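Local coordinates for periplasmic binding protein/LacI transcriptional regulator (PDB 5OCP) that binds L-arabinofuranose as the periplasmic component of an ABC transporter and probably delivers the sugar for uptake, at residues A[98-103]-A[263-268]; A[116-121]-A[216-221]; A[124-129]-A[187-192]; A[240-245]-A[274-279]. One frame throughout, in Å; residues are numbered along the deposited sequence.

Contact 1 lies apart from the rest, at the surface edge of the fully parallel sheet in one lobe. Contacts 2, 3 and 4 share the mixed sheet of the other lobe. Contacts 2 and 3 are both buried, with centres about 8 Å apart, and strands 190-193 and 218-221 are neighbours in the sheet; contact 2 joins helix to strand by carbon-to-carbon packing alone, a lysine methylene included, whereas contact 3 pairs two strands and adds a disulfide. Contact 4, partly buried, is the antiparallel pairing at one edge of this sheet, strand 275-277 being outermost, and reaches the sugar pocket through Leu243. At the exposed contact 1, a lysine amine and a hydroxyl grip backbone carbonyls.

Contact 1 of 4, residues A[98-103]-A[263-268]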
loop_
_atom_site.group_PDB
_atom_site.type_symbol
_atom_site.label_atom_id
_atom_site.label_comp_id
_atom_site.label_asym_id
_atom_site.label_seq_id
_atom_site.Cartn_x
_atom_site.Cartn_y
_atom_site.Cartn_z
ATOM N N LEU A 98 -10.886 -8.526 19.646
ATOM C CA LEU A 98 -10.663 -7.052 19.699
ATOM C C LEU A 98 -10.971 -6.285 18.372
ATOM O O LEU A 98 -10.864 -5.040 18.348
ATOM C CB LEU A 98 -9.294 -6.777 20.193
ATOM C CG LEU A 98 -8.994 -7.086 21.642
ATOM C CD1 LEU A 98 -7.508 -7.014 21.815
ATOM C CD2 LEU A 98 -9.695 -6.135 22.585
ATOM N N PHE A 99 -11.358 -7.011 17.306
ATOM C CA PHE A 99 -11.796 -6.426 16.090
ATOM C C PHE A 99 -12.891 -7.309 15.437
ATOM O O PHE A 99 -13.017 -8.535 15.718
ATOM C CB PHE A 99 -10.574 -6.126 15.191
ATOM C CG PHE A 99 -9.878 -7.345 14.696
ATOM C CD1 PHE A 99 -10.291 -7.955 13.509
ATOM C CD2 PHE A 99 -8.813 -7.871 15.419
ATOM C CE1 PHE A 99 -9.658 -9.094 13.076
ATOM C CE2 PHE A 99 -8.206 -9.046 15.032
ATOM C CZ PHE A 99 -8.645 -9.661 13.834
ATOM N N LEU A 100 -13.690 -6.706 14.618
ATOM C CA LEU A 100 -14.744 -7.331 13.926
ATOM C C LEU A 100 -14.139 -8.133 12.765
ATOM O O LEU A 100 -14.402 -9.295 12.637
ATOM C CB LEU A 100 -15.750 -6.287 13.454
ATOM C CG LEU A 100 -16.879 -6.725 12.581
ATOM C CD1 LEU A 100 -17.744 -7.855 13.211
ATOM C CD2 LEU A 100 -17.778 -5.631 12.149
ATOM N N THR A 101 -13.330 -7.477 11.939
ATOM C CA THR A 101 -12.702 -8.142 10.804
ATOM C C THR A 101 -11.655 -7.257 10.137
ATOM O O THR A 101 -11.532 -6.074 10.455
ATOM C CB THR A 101 -13.744 -8.566 9.752
ATOM O OG1 THR A 101 -13.126 -9.416 8.777
ATOM C CG2 THR A 101 -14.327 -7.345 9.058
ATOM N N ARG A 102 -10.901 -7.841 9.210
ATOM C CA ARG A 102 -9.863 -7.111 8.493
ATOM C C ARG A 102 -10.053 -7.231 6.984
ATOM O O ARG A 102 -10.185 -8.332 6.451
ATOM C CB ARG A 102 -8.477 -7.623 8.890
ATOM C CG ARG A 102 -7.356 -7.151 7.977
ATOM C CD ARG A 102 -5.995 -7.352 8.625
ATOM N NE ARG A 102 -4.920 -6.764 7.831
ATOM C CZ ARG A 102 -4.112 -7.459 7.038
ATOM N NH1 ARG A 102 -4.255 -8.773 6.930
ATOM N NH2 ARG A 102 -3.160 -6.842 6.352
ATOM N N ILE A 103 -10.066 -6.090 6.303
ATOM C CA ILE A 103 -10.241 -6.061 4.860
ATOM C C ILE A 103 -8.883 -5.704 4.282
ATOM O O ILE A 103 -8.370 -4.660 4.588
ATOM C CB ILE A 103 -11.238 -5.020 4.409
ATOM C CG1 ILE A 103 -12.542 -5.087 5.198
ATOM C CG2 ILE A 103 -11.433 -5.118 2.901
ATOM C CD1 ILE A 103 -13.176 -6.484 5.341
ATOM N N LYS A 263 -24.326 -12.510 13.266
ATOM C CA LYS A 263 -23.287 -13.068 14.148
ATOM C C LYS A 263 -22.041 -13.651 13.418
ATOM O O LYS A 263 -20.917 -13.425 13.869
ATOM C CB LYS A 263 -23.920 -14.062 15.141
ATOM C CG LYS A 263 -24.532 -13.365 16.359
ATOM C CD LYS A 263 -23.451 -12.592 17.125
ATOM C CE LYS A 263 -23.620 -12.599 18.638
ATOM N NZ LYS A 263 -24.629 -11.603 19.081
ATOM N N ASP A 264 -22.242 -14.333 12.288
ATOM C CA ASP A 264 -21.152 -15.056 11.569
ATOM C C ASP A 264 -20.305 -14.147 10.638
ATOM O O ASP A 264 -20.773 -13.729 9.568
ATOM C CB ASP A 264 -21.724 -16.241 10.765
ATOM C CG ASP A 264 -20.664 -16.929 9.860
ATOM O OD1 ASP A 264 -19.530 -17.232 10.336
ATOM O OD2 ASP A 264 -20.991 -17.148 8.669
ATOM N N GLN A 265 -19.081 -13.850 11.068
ATOM C CA GLN A 265 -18.179 -12.925 10.362
ATOM C C GLN A 265 -16.733 -13.397 10.399
ATOM O O GLN A 265 -16.127 -13.467 11.451
ATOM C CB GLN A 265 -18.231 -11.542 11.002
ATOM C CG GLN A 265 -17.311 -10.528 10.371
ATOM C CD GLN A 265 -17.663 -10.174 8.949
ATOM O OE1 GLN A 265 -18.760 -9.658 8.658
ATOM N NE2 GLN A 265 -16.705 -10.402 8.026
ATOM N N ALA A 266 -16.185 -13.679 9.231
ATOM C CA ALA A 266 -14.786 -14.032 9.139
ATOM C C ALA A 266 -13.913 -12.876 9.555
ATOM O O ALA A 266 -14.288 -11.739 9.318
ATOM C CB ALA A 266 -14.440 -14.432 7.731
ATOM N N LYS A 267 -12.733 -13.202 10.056
ATOM C CA LYS A 267 -11.787 -12.254 10.620
ATOM C C LYS A 267 -10.891 -11.633 9.575
ATOM O O LYS A 267 -10.303 -10.578 9.824
ATOM C CB LYS A 267 -10.926 -12.876 11.718
ATOM C CG LYS A 267 -11.785 -13.295 12.908
ATOM C CD LYS A 267 -12.253 -12.077 13.641
ATOM C CE LYS A 267 -12.870 -12.435 14.987
ATOM N NZ LYS A 267 -13.449 -11.227 15.670
ATOM N N LEU A 268 -10.814 -12.240 8.414
ATOM C CA LEU A 268 -10.085 -11.646 7.245
ATOM C C LEU A 268 -10.802 -11.878 5.984
ATOM O O LEU A 268 -11.183 -13.038 5.715
ATOM C CB LEU A 268 -8.659 -12.304 7.151
ATOM C CG LEU A 268 -7.791 -11.889 5.964
ATOM C CD1 LEU A 268 -7.480 -10.388 6.031
ATOM C CD2 LEU A 268 -6.479 -12.691 5.977
HETATM O O HOH W 1 -15.880 -11.121 13.812
#
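Lys267 reaches from the loop ahead of strand 268-270 down to the backbone of Phe99 and Leu100. From CB the chain bends at chi2 (-72°), which turns CD toward 98-103; CD lies 4.0 Å from Phe99 CE1 and close to Leu100 O. Beyond CD the chain runs straight, CE passes near Phe99 O, and NZ donates to Phe99 O at 2.7 Å, nearly along the C=O axis. NZ also bonds to Asp96 O and to a water, 3.1 Å from NZ, that donates to Leu100 O, so two carbonyls and a water surround the amine, and a lysine suits the place because its long chain carries the charge to them. An alanine here would probably leave the carbonyls of Phe99 and Asp96 without their charged donor and the bridging water without one of its partners. Further along, Thr101 OG1 donates to Ala266 O at 2.7 Å; the same oxygen receives Gln265 NE2 on a lone pair at 3.0 Å, so a small hydroxyl and an amide share one acceptor. Arg102 N bonds to Lys267 O at 2.9 Å from above the carbonyl plane. The extended Arg102 side chain lies beside Leu268, whose CD1 is 3.7 Å from NH1, while NE bonds to Arg89 O, backbone of a residue that lines the sugar pocket. Arg102 and Leu268 form a parallel bridge, and with it 268-270 joins as the edge strand of the parallel sheet in one lobe of the type I periplasmic binding protein fold.

Contact 2 of 4, residues A[116-121]-A[216-221]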
loop_
_atom_site.group_PDB
_atom_site.type_symbol
_atom_site.label_atom_id
_atom_site.label_comp_id
_atom_site.label_asym_id
_atom_site.label_seq_id
_atom_site.Cartn_x
_atom_site.Cartn_y
_atom_site.Cartn_z
ATOM N N GLN A 116 7.902 -13.292 -9.251
ATOM C CA GLN A 116 7.822 -14.274 -10.309
ATOM C C GLN A 116 7.882 -13.653 -11.657
ATOM O O GLN A 116 8.569 -14.163 -12.539
ATOM C CB GLN A 116 6.547 -15.126 -10.168
ATOM C CG GLN A 116 6.528 -16.377 -11.029
ATOM C CD GLN A 116 7.664 -17.336 -10.715
ATOM O OE1 GLN A 116 7.756 -17.858 -9.623
ATOM N NE2 GLN A 116 8.598 -17.483 -11.638
ATOM N N TRP A 117 7.199 -12.527 -11.840
ATOM C CA TRP A 117 7.213 -11.828 -13.093
ATOM C C TRP A 117 8.664 -11.438 -13.473
ATOM O O TRP A 117 9.110 -11.630 -14.612
ATOM C CB TRP A 117 6.310 -10.568 -13.083
ATOM C CG TRP A 117 6.320 -9.892 -14.429
ATOM C CD1 TRP A 117 5.469 -10.156 -15.506
ATOM C CD2 TRP A 117 7.222 -8.861 -14.895
ATOM N NE1 TRP A 117 5.852 -9.367 -16.591
ATOM C CE2 TRP A 117 6.948 -8.629 -16.255
ATOM C CE3 TRP A 117 8.294 -8.208 -14.319
ATOM C CZ2 TRP A 117 7.624 -7.680 -16.993
ATOM C CZ3 TRP A 117 9.023 -7.288 -15.084
ATOM C CH2 TRP A 117 8.680 -7.052 -16.404
ATOM N N LEU A 118 9.364 -10.873 -12.485
ATOM C CA LEU A 118 10.749 -10.474 -12.706
ATOM C C LEU A 118 11.656 -11.678 -13.042
ATOM O O LEU A 118 12.520 -11.575 -13.932
ATOM C CB LEU A 118 11.291 -9.738 -11.481
ATOM C CG LEU A 118 12.696 -9.189 -11.643
ATOM C CD1 LEU A 118 12.800 -8.115 -12.721
ATOM C CD2 LEU A 118 13.191 -8.691 -10.286
ATOM N N MET A 119 11.461 -12.797 -12.359
ATOM C CA MET A 119 12.254 -13.995 -12.705
ATOM C C MET A 119 11.967 -14.463 -14.101
ATOM O O MET A 119 12.885 -14.911 -14.802
ATOM C CB MET A 119 12.067 -15.120 -11.694
ATOM C CG MET A 119 12.419 -14.747 -10.242
ATOM S SD MET A 119 14.193 -14.480 -10.101
ATOM C CE MET A 119 14.320 -12.685 -10.256
ATOM N N ASP A 120 10.719 -14.383 -14.535
ATOM C CA ASP A 120 10.350 -14.812 -15.878
ATOM C C ASP A 120 10.980 -13.887 -16.912
ATOM O O ASP A 120 11.563 -14.349 -17.896
ATOM C CB ASP A 120 8.837 -14.838 -16.058
ATOM C CG ASP A 120 8.137 -15.863 -15.234
ATOM O OD1 ASP A 120 8.758 -16.801 -14.673
ATOM O OD2 ASP A 120 6.873 -15.685 -15.098
ATOM N N LYS A 121 10.989 -12.585 -16.630
ATOM C CA LYS A 121 11.458 -11.536 -17.502
ATOM C C LYS A 121 12.959 -11.682 -17.723
ATOM O O LYS A 121 13.433 -11.420 -18.824
ATOM C CB LYS A 121 11.189 -10.172 -16.871
ATOM C CG LYS A 121 11.666 -8.964 -17.663
ATOM C CD LYS A 121 11.041 -8.750 -19.008
ATOM C CE LYS A 121 11.482 -7.420 -19.612
ATOM N NZ LYS A 121 10.726 -7.264 -20.883
ATOM N N ASP A 216 17.532 -0.518 -19.356
ATOM C CA ASP A 216 18.840 -0.922 -18.752
ATOM C C ASP A 216 18.638 -1.473 -17.291
ATOM O O ASP A 216 19.240 -2.487 -16.900
ATOM C CB ASP A 216 19.829 0.225 -18.684
ATOM C CG ASP A 216 20.236 0.775 -20.037
ATOM O OD1 ASP A 216 20.154 -0.014 -20.995
ATOM O OD2 ASP A 216 20.620 2.009 -20.049
ATOM N N ILE A 217 17.840 -0.768 -16.490
ATOM C CA ILE A 217 17.490 -1.225 -15.164
ATOM C C ILE A 217 15.915 -1.365 -15.190
ATOM O O ILE A 217 15.247 -0.389 -15.373
ATOM C CB ILE A 217 17.925 -0.209 -14.148
ATOM C CG1 ILE A 217 19.464 -0.102 -14.191
ATOM C CG2 ILE A 217 17.522 -0.607 -12.752
ATOM C CD1 ILE A 217 19.968 0.884 -13.195
ATOM N N LEU A 218 15.466 -2.571 -14.954
ATOM C CA LEU A 218 14.024 -2.888 -14.874
ATOM C C LEU A 218 13.495 -2.337 -13.589
ATOM O O LEU A 218 14.225 -2.214 -12.600
ATOM C CB LEU A 218 13.774 -4.367 -14.932
ATOM C CG LEU A 218 14.281 -5.129 -16.175
ATOM C CD1 LEU A 218 14.050 -6.597 -15.975
ATOM C CD2 LEU A 218 13.653 -4.530 -17.417
ATOM N N ILE A 219 12.221 -1.914 -13.585
ATOM C CA ILE A 219 11.637 -1.352 -12.374
ATOM C C ILE A 219 10.294 -2.093 -12.164
ATOM O O ILE A 219 9.450 -2.065 -13.034
ATOM C CB ILE A 219 11.446 0.147 -12.505
ATOM C CG1 ILE A 219 12.831 0.790 -12.686
ATOM C CG2 ILE A 219 10.735 0.663 -11.264
ATOM C CD1 ILE A 219 12.822 2.272 -12.826
ATOM N N VAL A 220 10.212 -2.775 -11.017
ATOM C CA VAL A 220 9.002 -3.502 -10.616
ATOM C C VAL A 220 8.536 -3.038 -9.248
ATOM O O VAL A 220 9.342 -2.685 -8.399
ATOM C CB VAL A 220 9.197 -4.971 -10.703
ATOM C CG1 VAL A 220 9.650 -5.400 -12.071
ATOM C CG2 VAL A 220 10.147 -5.499 -9.621
ATOM N N SER A 221 7.231 -3.059 -9.001
ATOM C CA SER A 221 6.694 -2.331 -7.871
ATOM C C SER A 221 5.288 -2.837 -7.519
ATOM O O SER A 221 4.777 -3.809 -8.137
ATOM C CB SER A 221 6.617 -0.860 -8.336
ATOM O OG SER A 221 6.276 0.005 -7.288
#
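Leu218 CD1 touches two side chains of helix 116-121, 3.8 Å from Leu118 CD1 and 3.8 Å from Lys121 CG. Two positions along the strand, Val220 CG1 meets the six-membered ring of Trp117, closest at CZ3 (3.6 Å) and reached obliquely. Branched aliphatic groups suit this place, since they fill the space between helix and sheet without polar atoms to satisfy, while lysine can give its methylene groups to the packing and carry its amine beyond. Lys121 CB in turn lies over one face of the Trp117 ring, 4.0 Å above its plane and offset toward the rim. Trp117, Leu118 and Lys121 all leave the helix on the side of the strand, and each has CG anti to the backbone N. In the next shell Leu118 also packs on Phe147 of helix 138-151 and on Ala190, and strand 218-221 is held by backbone bonds to Val191. Ile219 points away from helix 107-121 and meets Val203 and Ile206 of helix 196-208. Helix and strand run nearly antiparallel, at 159° with axes 9.9 Å apart, and the sheet is thus covered by helices on both faces, the alpha/beta/alpha sandwich of a type I periplasmic binding protein lobe.

Contact 3 of 4, residues A[124-129]-A[187-192]; sequences GNCDIA and PLCAVW
Both sulfurs of the disulfide between Cys126 and Cys189 stand anti to their backbone N (chi1 -165° and 161°), and the bridge closes with a left-handed twist of -95° about the S-S bond. The two SG atoms lie 2.2 Å apart, and Cys126 SG also touches Ala190 CB at 3.7 Å, a small methyl that fits against the bridge. Beside it the backbones pair as parallel strands. Asp127 O takes Cys189 N at 2.9 Å and, weakly, Ala190 N at 3.3 Å, so one carbonyl serves two successive amides where 187-192 enters the sheet. The regular ladder follows: Ala129 N donates to Ala190 O at 2.9 Å, and Trp192 N to Ala129 O at 2.8 Å. Ile128 turns to the same face as Ala190; its CG2 reaches Trp192 CB at 3.7 Å, and Leu118 of helix 107-121 packs on Cys126, Ile128 and Ala190. On the face of Ala129 and Val191, Leu188 CD1 comes to 4.0 Å from Ala129 CB; Ala129 also packs on Phe179, and Leu188 and Val191 on Met176, of helix 169-183. At the outer end a water donates to both Asp127 OD2 and Pro187 O, joining the carboxylate of one segment to the backbone of the other. Chemically, the cystine adds a covalent tie at the start of two strands otherwise held by backbone bonds and apolar packing; it is consistent with the oxidising periplasm and would be expected to restrain these strand ends from separating.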
loop_
_atom_site.group_PDB
_atom_site.type_symbol
_atom_site.label_atom_id
_atom_site.label_comp_id
_atom_site.label_asym_id
_atom_site.label_seq_id
_atom_site.Cartn_x
_atom_site.Cartn_y
_atom_site.Cartn_z
ATOM N N GLY A 124 15.651 -15.626 -14.517
ATOM C CA GLY A 124 16.252 -16.004 -13.279
ATOM C C GLY A 124 17.659 -15.453 -13.032
ATOM O O GLY A 124 18.271 -15.850 -12.068
ATOM N N ASN A 125 18.088 -14.535 -13.857
ATOM C CA ASN A 125 19.460 -13.954 -13.801
ATOM C C ASN A 125 19.367 -12.486 -13.568
ATOM O O ASN A 125 19.143 -11.700 -14.517
ATOM C CB ASN A 125 20.150 -14.229 -15.143
ATOM C CG ASN A 125 20.619 -15.667 -15.248
ATOM O OD1 ASN A 125 19.850 -16.588 -15.642
ATOM N ND2 ASN A 125 21.867 -15.895 -14.853
ATOM N N CYS A 126 19.529 -12.052 -12.306
ATOM C CA CYS A 126 19.161 -10.661 -11.970
ATOM C C CYS A 126 19.740 -10.227 -10.632
ATOM O O CYS A 126 19.336 -10.780 -9.560
ATOM C CB CYS A 126 17.597 -10.538 -11.922
ATOM S SG CYS A 126 16.964 -8.851 -11.934
ATOM N N ASP A 127 20.614 -9.232 -10.660
ATOM C CA ASP A 127 20.976 -8.551 -9.417
ATOM C C ASP A 127 20.020 -7.420 -9.148
ATOM O O ASP A 127 19.880 -6.495 -9.951
ATOM C CB ASP A 127 22.362 -7.969 -9.476
ATOM C CG ASP A 127 23.482 -9.029 -9.244
ATOM O OD1 ASP A 127 23.209 -10.212 -8.911
ATOM O OD2 ASP A 127 24.659 -8.639 -9.466
ATOM N N ILE A 128 19.484 -7.415 -7.956
ATOM C CA ILE A 128 18.341 -6.555 -7.654
ATOM C C ILE A 128 18.677 -5.569 -6.536
ATOM O O ILE A 128 19.253 -5.990 -5.514
ATOM C CB ILE A 128 17.183 -7.469 -7.122
ATOM C CG1 ILE A 128 16.763 -8.509 -8.200
ATOM C CG2 ILE A 128 15.952 -6.645 -6.662
ATOM C CD1 ILE A 128 16.168 -9.752 -7.647
ATOM N N ALA A 129 18.186 -4.360 -6.670
ATOM C CA ALA A 129 18.203 -3.384 -5.572
ATOM C C ALA A 129 16.791 -3.238 -5.026
ATOM O O ALA A 129 15.851 -2.953 -5.857
ATOM C CB ALA A 129 18.677 -2.049 -6.073
ATOM N N PRO A 187 26.656 -3.224 -13.109
ATOM C CA PRO A 187 25.245 -3.076 -13.520
ATOM C C PRO A 187 24.297 -3.711 -12.545
ATOM O O PRO A 187 24.574 -4.814 -12.063
ATOM C CB PRO A 187 25.183 -3.716 -14.896
ATOM C CG PRO A 187 26.544 -4.132 -15.241
ATOM C CD PRO A 187 27.507 -3.665 -14.227
ATOM N N LEU A 188 23.187 -3.006 -12.284
ATOM C CA LEU A 188 21.990 -3.573 -11.674
ATOM C C LEU A 188 21.033 -4.042 -12.723
ATOM O O LEU A 188 20.928 -3.474 -13.762
ATOM C CB LEU A 188 21.314 -2.520 -10.835
ATOM C CG LEU A 188 22.022 -2.225 -9.520
ATOM C CD1 LEU A 188 21.343 -0.999 -8.930
ATOM C CD2 LEU A 188 21.838 -3.391 -8.543
ATOM N N CYS A 189 20.404 -5.164 -12.472
ATOM C CA CYS A 189 19.377 -5.722 -13.409
ATOM C C CYS A 189 18.059 -5.008 -13.165
ATOM O O CYS A 189 17.298 -4.728 -14.105
ATOM C CB CYS A 189 19.237 -7.176 -13.161
ATOM S SG CYS A 189 17.732 -8.001 -13.762
ATOM N N ALA A 190 17.725 -4.833 -11.903
ATOM C CA ALA A 190 16.390 -4.363 -11.558
ATOM C C ALA A 190 16.316 -3.660 -10.230
ATOM O O ALA A 190 17.085 -3.989 -9.333
ATOM C CB ALA A 190 15.389 -5.503 -11.536
ATOM N N VAL A 191 15.319 -2.790 -10.098
ATOM C CA VAL A 191 14.882 -2.221 -8.833
ATOM C C VAL A 191 13.513 -2.846 -8.472
ATOM O O VAL A 191 12.614 -2.887 -9.314
ATOM C CB VAL A 191 14.741 -0.699 -8.919
ATOM C CG1 VAL A 191 14.094 -0.076 -7.643
ATOM C CG2 VAL A 191 16.104 -0.104 -9.184
ATOM N N TRP A 192 13.448 -3.402 -7.275
ATOM C CA TRP A 192 12.221 -3.904 -6.632
ATOM C C TRP A 192 11.878 -2.867 -5.604
ATOM O O TRP A 192 12.552 -2.697 -4.561
ATOM C CB TRP A 192 12.552 -5.276 -6.036
ATOM C CG TRP A 192 11.691 -5.800 -4.903
ATOM C CD1 TRP A 192 12.143 -6.493 -3.854
ATOM C CD2 TRP A 192 10.243 -5.742 -4.738
ATOM N NE1 TRP A 192 11.127 -6.836 -3.019
ATOM C CE2 TRP A 192 9.940 -6.408 -3.544
ATOM C CE3 TRP A 192 9.184 -5.199 -5.487
ATOM C CZ2 TRP A 192 8.638 -6.530 -3.058
ATOM C CZ3 TRP A 192 7.875 -5.331 -5.005
ATOM C CH2 TRP A 192 7.625 -6.011 -3.801
HETATM O O HOH W 2 25.128 -5.789 -9.135
#

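Contact 4 of 4, residues A[240-245]-A[274-279]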
loop_
_atom_site.group_PDB
_atom_site.type_symbol
_atom_site.label_atom_id
_atom_site.label_comp_id
_atom_site.label_asym_id
_atom_site.label_seq_id
_atom_site.Cartn_x
_atom_site.Cartn_y
_atom_site.Cartn_z
ATOM N N THR A 240 3.835 -3.515 -12.242
ATOM C CA THR A 240 3.345 -3.264 -10.908
ATOM C C THR A 240 2.172 -4.163 -10.623
ATOM O O THR A 240 1.540 -4.670 -11.541
ATOM C CB THR A 240 2.978 -1.787 -10.721
ATOM O OG1 THR A 240 2.651 -1.498 -9.369
ATOM C CG2 THR A 240 1.768 -1.400 -11.585
ATOM N N VAL A 241 1.898 -4.404 -9.359
ATOM C CA VAL A 241 0.692 -5.116 -8.948
ATOM C C VAL A 241 -0.296 -4.111 -8.491
ATOM O O VAL A 241 -0.047 -3.185 -7.676
ATOM C CB VAL A 241 1.002 -6.111 -7.797
ATOM C CG1 VAL A 241 -0.286 -6.765 -7.285
ATOM C CG2 VAL A 241 2.091 -7.073 -8.217
ATOM N N GLU A 242 -1.519 -4.205 -8.978
ATOM C CA GLU A 242 -2.551 -3.265 -8.605
ATOM C C GLU A 242 -3.016 -3.470 -7.194
ATOM O O GLU A 242 -3.230 -4.599 -6.798
ATOM C CB GLU A 242 -3.762 -3.465 -9.557
ATOM C CG GLU A 242 -4.877 -2.514 -9.315
ATOM C CD GLU A 242 -6.026 -2.584 -10.337
ATOM O OE1 GLU A 242 -6.711 -1.602 -10.406
ATOM O OE2 GLU A 242 -6.235 -3.553 -11.081
ATOM N N LEU A 243 -3.163 -2.393 -6.456
ATOM C CA LEU A 243 -3.652 -2.395 -5.071
ATOM C C LEU A 243 -4.919 -1.539 -5.079
ATOM O O LEU A 243 -4.860 -0.328 -5.259
ATOM C CB LEU A 243 -2.675 -1.806 -4.119
ATOM C CG LEU A 243 -3.039 -1.746 -2.633
ATOM C CD1 LEU A 243 -3.250 -3.149 -2.139
ATOM C CD2 LEU A 243 -2.003 -0.988 -1.798
ATOM N N SER A 244 -6.027 -2.231 -4.933
ATOM C CA SER A 244 -7.337 -1.528 -4.935
ATOM C C SER A 244 -7.498 -0.553 -3.746
ATOM O O SER A 244 -7.278 -0.956 -2.630
ATOM C CB SER A 244 -8.450 -2.546 -4.842
ATOM O OG SER A 244 -9.672 -1.810 -4.748
ATOM N N PRO A 245 -7.867 0.658 -4.022
ATOM C CA PRO A 245 -8.130 1.595 -2.899
ATOM C C PRO A 245 -9.557 1.464 -2.349
ATOM O O PRO A 245 -9.906 2.198 -1.409
ATOM C CB PRO A 245 -7.866 2.925 -3.513
ATOM C CG PRO A 245 -8.250 2.790 -4.926
ATOM C CD PRO A 245 -7.858 1.383 -5.294
ATOM N N ASP A 274 -3.769 -7.930 -9.744
ATOM C CA ASP A 274 -3.005 -8.555 -10.838
ATOM C C ASP A 274 -1.755 -7.714 -11.186
ATOM O O ASP A 274 -1.654 -6.564 -10.811
ATOM C CB ASP A 274 -3.831 -8.689 -12.110
ATOM C CG ASP A 274 -4.863 -9.800 -12.047
ATOM O OD1 ASP A 274 -4.800 -10.669 -11.125
ATOM O OD2 ASP A 274 -5.780 -9.744 -12.925
ATOM N N VAL A 275 -0.798 -8.384 -11.854
ATOM C CA VAL A 275 0.401 -7.733 -12.413
ATOM C C VAL A 275 0.037 -7.036 -13.747
ATOM O O VAL A 275 -0.526 -7.693 -14.658
ATOM C CB VAL A 275 1.462 -8.783 -12.695
ATOM C CG1 VAL A 275 2.660 -8.121 -13.256
ATOM C CG2 VAL A 275 1.895 -9.494 -11.450
ATOM N N PHE A 276 0.384 -5.749 -13.833
ATOM C CA PHE A 276 0.218 -4.963 -15.035
ATOM C C PHE A 276 1.597 -4.595 -15.521
ATOM O O PHE A 276 2.520 -4.350 -14.695
ATOM C CB PHE A 276 -0.596 -3.771 -14.773
ATOM C CG PHE A 276 -2.062 -4.085 -14.523
ATOM C CD1 PHE A 276 -2.499 -4.515 -13.298
ATOM C CD2 PHE A 276 -2.939 -4.078 -15.526
ATOM C CE1 PHE A 276 -3.835 -4.833 -13.072
ATOM C CE2 PHE A 276 -4.307 -4.388 -15.327
ATOM C CZ PHE A 276 -4.722 -4.785 -14.102
ATOM N N THR A 277 1.763 -4.578 -16.849
ATOM C CA THR A 277 3.096 -4.297 -17.418
ATOM C C THR A 277 2.950 -3.313 -18.599
ATOM O O THR A 277 1.869 -2.841 -18.924
ATOM C CB THR A 277 3.725 -5.580 -17.936
ATOM O OG1 THR A 277 3.108 -5.959 -19.196
ATOM C CG2 THR A 277 3.672 -6.760 -16.891
ATOM N N GLN A 278 4.056 -3.057 -19.259
ATOM C CA GLN A 278 4.052 -2.167 -20.452
ATOM C C GLN A 278 3.120 -2.688 -21.537
ATOM O O GLN A 278 2.620 -1.859 -22.287
ATOM C CB GLN A 278 5.501 -2.065 -21.030
ATOM C CG GLN A 278 6.484 -1.280 -20.118
ATOM C CD GLN A 278 7.882 -1.152 -20.702
ATOM O OE1 GLN A 278 8.137 -1.608 -21.807
ATOM N NE2 GLN A 278 8.766 -0.520 -20.002
ATOM N N GLU A 279 2.908 -3.986 -21.572
ATOM C CA GLU A 279 2.088 -4.665 -22.641
ATOM C C GLU A 279 0.693 -4.086 -22.722
ATOM O O GLU A 279 0.184 -3.839 -23.835
ATOM C CB GLU A 279 2.047 -6.171 -22.459
ATOM C CG GLU A 279 3.484 -6.748 -22.466
ATOM C CD GLU A 279 3.595 -8.204 -22.871
ATOM O OE1 GLU A 279 4.776 -8.676 -22.994
ATOM O OE2 GLU A 279 2.517 -8.830 -23.056
HETATM O O HOH W 3 -5.921 -6.143 -10.502
#
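Thr240 and Phe276 form an antiparallel hydrogen-bonded pair, Thr240 N to Phe276 O at 2.9 Å and Phe276 N to Thr240 O at 2.8 Å, and Glu242 N adds a third bond to Asp274 O at 3.0 Å. Between them the non-hydrogen-bonded pair Val241 and Val275 touches through CG2 atoms 4.0 Å apart, beta-branched residues well suited to extended strands. On the other face, Phe276 CE1 lies 3.8 Å from Glu242 CB and 3.4 Å from Glu242 OE2, the carboxylate plane turned 85° from the ring. Arg288 contacts both, in a salt bridge to Glu242 OE1 and a cation-pi contact with the ring, while a water links OE2 to Asp274 N. An alanine in place of Phe276 would probably open a gap beside Glu242 and Met232 and leave Arg288 without its aromatic partner. Just beyond, Thr277 N-caps the following helix, its OG1 accepting from Glu279 N. Strand 239-242 runs into Leu243, which touches the bound arabinofuranose. Helix 107-121 packs on Val241 and Val275, helix 226-234 on Thr240 and Phe276, and strand 275-277 forms the antiparallel edge of a sheet continued through 239-242 to 218-221.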